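Local coordinates for DSBA-like thioredoxin domain-containing protein (Nitrosomonas europaea, PDB 2IN3) that is a putative protein disulfide isomerase of the DsbA family, FrnE-like subfamily, and probably acts as a thiol-disulfide oxidoreductase, at residues 134-139 with 144-149; 98-103 with 112-117. All coordinates share one frame; numbering follows the deposited sequence.

Interaction 1: residues 134-139 with 144-149; sequences ILKKLA and IPESRF
Ala139 meets the 144-149 segment through both its methyl group and its carbonyl. The methyl approaches the Phe149 ring obliquely, an off-centre CH-pi contact with CB 4.3 Å from the ring centroid and 29° off the normal, and the same CB is 4.1 Å from Ile144 CB. On the polar side, Ile144 N donates to Ala139 O at 2.9 Å, with the donor well above the carbonyl plane and so not on a lone pair.

Phe149 has CG anti to its backbone N (chi1 179°), which sends the ring back across the first helix: CD2 comes 3.9 Å from Lys136 CA and CZ 4.0 Å from Leu135 CB. Ser102 of helix 94-106 also touches this ring.

Lys136 divides its contacts. Its CB packs near the ring, while the extended chain beyond CG crosses the Glu146 side chain at a slant, CD lying 3.5 Å from Glu146 CD. The salt bridge from Lys136 NZ to Glu146 OE2 is long, at 3.6 Å; a water that donates to OE2 and weakly accepts from NZ supplements it. A second water donates to both Lys136 O and Ile144 O, joining the two backbones.

Pro145 is the N-cap of the second helix, and its carbonyl accepts from the amides of Arg148 and Phe149. This short connection joins consecutive helices, 132-141 and 146-154, in the helical region that DsbA-family proteins insert into the thioredoxin fold.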
# COMPACT_ATOMS: atom_id res chain seq x y z
N ILE A 134 -5.94 16.34 -2.13
CA ILE A 134 -6.48 15.23 -1.37
C ILE A 134 -5.47 14.65 -0.38
O ILE A 134 -5.79 14.48 0.81
CB ILE A 134 -7.08 14.15 -2.32
CG1 ILE A 134 -8.16 14.76 -3.23
CG2 ILE A 134 -7.60 12.95 -1.52
CD1 ILE A 134 -9.34 15.38 -2.48
N LEU A 135 -4.25 14.38 -0.86
CA LEU A 135 -3.22 13.76 -0.04
C LEU A 135 -2.82 14.59 1.19
O LEU A 135 -2.64 14.03 2.29
CB LEU A 135 -1.99 13.40 -0.90
CG LEU A 135 -2.23 12.32 -1.98
CD1 LEU A 135 -1.03 12.20 -2.93
CD2 LEU A 135 -2.59 10.94 -1.36
N LYS A 136 -2.66 15.90 1.02
CA LYS A 136 -2.24 16.78 2.13
C LYS A 136 -3.31 16.86 3.23
O LYS A 136 -3.01 16.94 4.43
CB LYS A 136 -1.83 18.17 1.61
CG LYS A 136 -3.00 19.04 1.14
CD LYS A 136 -2.50 20.36 0.55
CE LYS A 136 -3.65 21.29 0.16
NZ LYS A 136 -3.11 22.35 -0.76
N LYS A 137 -4.57 16.81 2.82
CA LYS A 137 -5.67 16.77 3.76
C LYS A 137 -5.58 15.51 4.65
O LYS A 137 -5.74 15.60 5.87
CB LYS A 137 -6.99 16.85 2.99
CG LYS A 137 -8.23 17.02 3.83
CD LYS A 137 -9.46 17.24 2.94
CE LYS A 137 -9.80 15.98 2.11
NZ LYS A 137 -11.12 16.10 1.40
N LEU A 138 -5.28 14.36 4.04
CA LEU A 138 -5.16 13.11 4.78
C LEU A 138 -3.99 13.14 5.78
O LEU A 138 -4.12 12.65 6.92
CB LEU A 138 -5.08 11.89 3.83
CG LEU A 138 -6.32 11.68 2.93
CD1 LEU A 138 -6.11 10.57 1.91
CD2 LEU A 138 -7.53 11.38 3.76
N ALA A 139 -2.88 13.74 5.36
CA ALA A 139 -1.71 13.92 6.22
C ALA A 139 -2.04 14.84 7.44
O ALA A 139 -1.68 14.52 8.59
CB ALA A 139 -0.53 14.46 5.41
N ILE A 144 0.20 15.49 10.61
CA ILE A 144 1.32 15.97 9.80
C ILE A 144 0.93 17.28 9.11
O ILE A 144 0.09 17.27 8.20
CB ILE A 144 1.75 14.93 8.76
CG1 ILE A 144 2.07 13.61 9.44
CG2 ILE A 144 2.96 15.46 7.97
CD1 ILE A 144 2.37 12.46 8.50
N PRO A 145 1.54 18.42 9.54
CA PRO A 145 1.20 19.72 8.95
C PRO A 145 1.54 19.78 7.47
O PRO A 145 2.51 19.18 7.04
CB PRO A 145 2.09 20.72 9.73
CG PRO A 145 2.54 19.99 10.95
CD PRO A 145 2.57 18.53 10.59
N GLU A 146 0.74 20.53 6.72
CA GLU A 146 0.90 20.70 5.28
C GLU A 146 2.25 21.35 4.95
O GLU A 146 2.84 21.12 3.87
CB GLU A 146 -0.24 21.60 4.83
CG GLU A 146 -0.29 21.97 3.36
CD GLU A 146 -1.60 22.70 3.02
OE1 GLU A 146 -2.68 22.31 3.54
OE2 GLU A 146 -1.55 23.66 2.23
N SER A 147 2.73 22.17 5.88
CA SER A 147 4.05 22.79 5.75
C SER A 147 5.21 21.78 5.80
O SER A 147 6.32 22.09 5.32
CB SER A 147 4.23 23.90 6.84
OG SER A 147 4.28 23.21 8.14
N ARG A 148 4.97 20.57 6.37
CA ARG A 148 5.99 19.54 6.37
C ARG A 148 5.76 18.59 5.19
O ARG A 148 6.69 18.28 4.45
CB ARG A 148 6.06 18.80 7.73
CG ARG A 148 6.64 19.64 8.88
CD ARG A 148 6.14 19.19 10.28
NE ARG A 148 6.92 18.10 10.88
CZ ARG A 148 6.46 16.88 11.20
NH1 ARG A 148 5.19 16.50 10.99
NH2 ARG A 148 7.30 16.01 11.75
N PHE A 149 4.50 18.18 4.99
CA PHE A 149 4.14 17.24 3.93
C PHE A 149 4.38 17.73 2.50
O PHE A 149 4.95 17.00 1.69
CB PHE A 149 2.68 16.77 4.04
CG PHE A 149 2.28 15.81 2.95
CD1 PHE A 149 2.57 14.46 3.07
CD2 PHE A 149 1.65 16.27 1.79
CE1 PHE A 149 2.21 13.54 2.04
CE2 PHE A 149 1.30 15.37 0.77
CZ PHE A 149 1.58 14.01 0.90
O HOH W 1 -0.30 17.87 5.22
O HOH W 2 0.06 22.66 0.27

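Interaction 2: residues 98-103 with 112-117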
# COMPACT_ATOMS: atom_id res chain seq x y z
N ARG A 98 3.97 8.01 -3.79
CA ARG A 98 4.85 9.07 -3.36
C ARG A 98 4.41 9.73 -2.03
O ARG A 98 5.26 10.20 -1.26
CB ARG A 98 5.05 10.12 -4.47
CG ARG A 98 5.98 11.27 -4.12
CD ARG A 98 6.56 11.95 -5.39
NE ARG A 98 5.65 12.03 -6.54
CZ ARG A 98 5.02 13.13 -6.96
NH1 ARG A 98 4.24 13.05 -8.02
NH2 ARG A 98 5.16 14.30 -6.32
N GLY A 99 3.11 9.78 -1.77
CA GLY A 99 2.64 10.38 -0.51
C GLY A 99 3.07 9.51 0.66
O GLY A 99 3.52 10.01 1.70
N VAL A 100 2.95 8.21 0.46
CA VAL A 100 3.34 7.22 1.47
C VAL A 100 4.87 7.34 1.73
O VAL A 100 5.30 7.41 2.88
CB VAL A 100 2.93 5.80 1.04
CG1 VAL A 100 3.54 4.75 1.99
CG2 VAL A 100 1.36 5.69 0.94
N VAL A 101 5.67 7.39 0.66
CA VAL A 101 7.13 7.53 0.76
C VAL A 101 7.45 8.80 1.55
O VAL A 101 8.31 8.77 2.44
CB VAL A 101 7.82 7.59 -0.65
CG1 VAL A 101 9.33 7.98 -0.52
CG2 VAL A 101 7.66 6.24 -1.36
N SER A 102 6.76 9.90 1.22
CA SER A 102 6.93 11.16 1.92
C SER A 102 6.71 11.08 3.43
O SER A 102 7.52 11.61 4.20
CB SER A 102 5.99 12.24 1.34
OG SER A 102 6.28 12.53 -0.02
N VAL A 103 5.63 10.41 3.85
CA VAL A 103 5.33 10.26 5.27
C VAL A 103 6.41 9.38 5.94
O VAL A 103 6.79 9.62 7.10
CB VAL A 103 3.91 9.68 5.46
CG1 VAL A 103 3.68 9.26 6.93
CG2 VAL A 103 2.85 10.70 4.99
N PHE A 112 1.76 3.35 7.94
CA PHE A 112 0.61 2.45 7.74
C PHE A 112 -0.76 3.16 7.88
O PHE A 112 -1.67 2.95 7.04
CB PHE A 112 0.70 1.20 8.63
CG PHE A 112 1.59 0.12 8.05
CD1 PHE A 112 2.96 0.15 8.25
CD2 PHE A 112 1.04 -0.90 7.26
CE1 PHE A 112 3.81 -0.85 7.70
CE2 PHE A 112 1.87 -1.91 6.71
CZ PHE A 112 3.25 -1.87 6.93
N PRO A 113 -0.93 4.00 8.91
CA PRO A 113 -2.17 4.81 8.99
C PRO A 113 -2.40 5.69 7.75
O PRO A 113 -3.55 5.79 7.30
CB PRO A 113 -1.91 5.70 10.19
CG PRO A 113 -1.03 4.88 11.05
CD PRO A 113 -0.07 4.23 10.09
N PHE A 114 -1.35 6.33 7.21
CA PHE A 114 -1.52 7.16 6.00
C PHE A 114 -1.93 6.34 4.75
O PHE A 114 -2.81 6.75 3.98
CB PHE A 114 -0.26 7.96 5.70
CG PHE A 114 -0.41 8.97 4.59
CD1 PHE A 114 -1.20 10.11 4.77
CD2 PHE A 114 0.27 8.81 3.39
CE1 PHE A 114 -1.34 11.06 3.75
CE2 PHE A 114 0.12 9.76 2.36
CZ PHE A 114 -0.68 10.86 2.54
N PHE A 115 -1.29 5.19 4.56
CA PHE A 115 -1.61 4.28 3.46
C PHE A 115 -3.12 3.91 3.56
O PHE A 115 -3.88 3.95 2.57
CB PHE A 115 -0.76 3.03 3.60
CG PHE A 115 -0.85 2.07 2.45
CD1 PHE A 115 0.19 2.01 1.53
CD2 PHE A 115 -1.95 1.22 2.29
CE1 PHE A 115 0.17 1.14 0.45
CE2 PHE A 115 -1.99 0.32 1.18
CZ PHE A 115 -0.92 0.30 0.27
N ALA A 116 -3.54 3.52 4.76
CA ALA A 116 -4.94 3.10 4.98
C ALA A 116 -5.89 4.27 4.74
O ALA A 116 -6.93 4.10 4.13
CB ALA A 116 -5.13 2.54 6.41
N ALA A 117 -5.50 5.47 5.19
CA ALA A 117 -6.30 6.68 5.01
C ALA A 117 -6.54 6.96 3.52
O ALA A 117 -7.66 7.32 3.15
CB ALA A 117 -5.66 7.91 5.73
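Val103 and Phe114 form the CH-pi contact between these helices: Val103 CG2 sits over one face of the ring, 3.8 Å from its centroid and 18° off the normal, offset toward the rim. The ring also meets backbone atoms. Its CE2 comes 3.4 Å from Gly99 C, and Val100 N lies at the ring edge near its plane. A side chain at Gly99 would point at this ring; an ideally placed beta carbon would be only 3.1 Å from Phe114 CE2, so glycine permits the close approach.

The two segments run nearly antiparallel, at 159° with axes 9.4 Å apart, as successive members of the helical insertion that distinguishes DsbA-like proteins from plain thioredoxins. Replacing Phe114 with alanine would probably open a gap beside Gly99 and leave the Val103 methyl without its aromatic face.

Apolar contacts complete the interface. Val100 CG2 reaches Phe115 CD1 at 3.9 Å and Phe114 CD2 at 4.1 Å. Beyond the pair, Val100 touches Pro45 and Phe115 touches Ile43, both of strand 40-45. No hydrogen bond crosses between the segments; within the first, Ser102 OG and Ser102 N reach Arg98 O from opposite faces of its carbonyl plane.

In the fold
Interactions 1 and 2 follow one another along the chain, with centres about 10 Å apart, and share one apolar core. Phe114 joins them: its CE1 lies 3.5 Å from Ala139 N and 3.6 Å from Leu135 O, so the ring that packs on helix 94-106 also reaches helix 132-141. In the reverse direction, Phe149 CE1 approaches Gly99 O to 3.8 Å, and Ile144 CD1 meets Val103 CG1 at 3.8 Å. The centre of interaction 1 is about 18 Å from the chain centre, that of interaction 2 about 8 Å. The Phe115 side chain of interaction 2 lies near, without touching, Cys18 and Cys21, a CxxC at a helix start consistent with a thioredoxin-type active site.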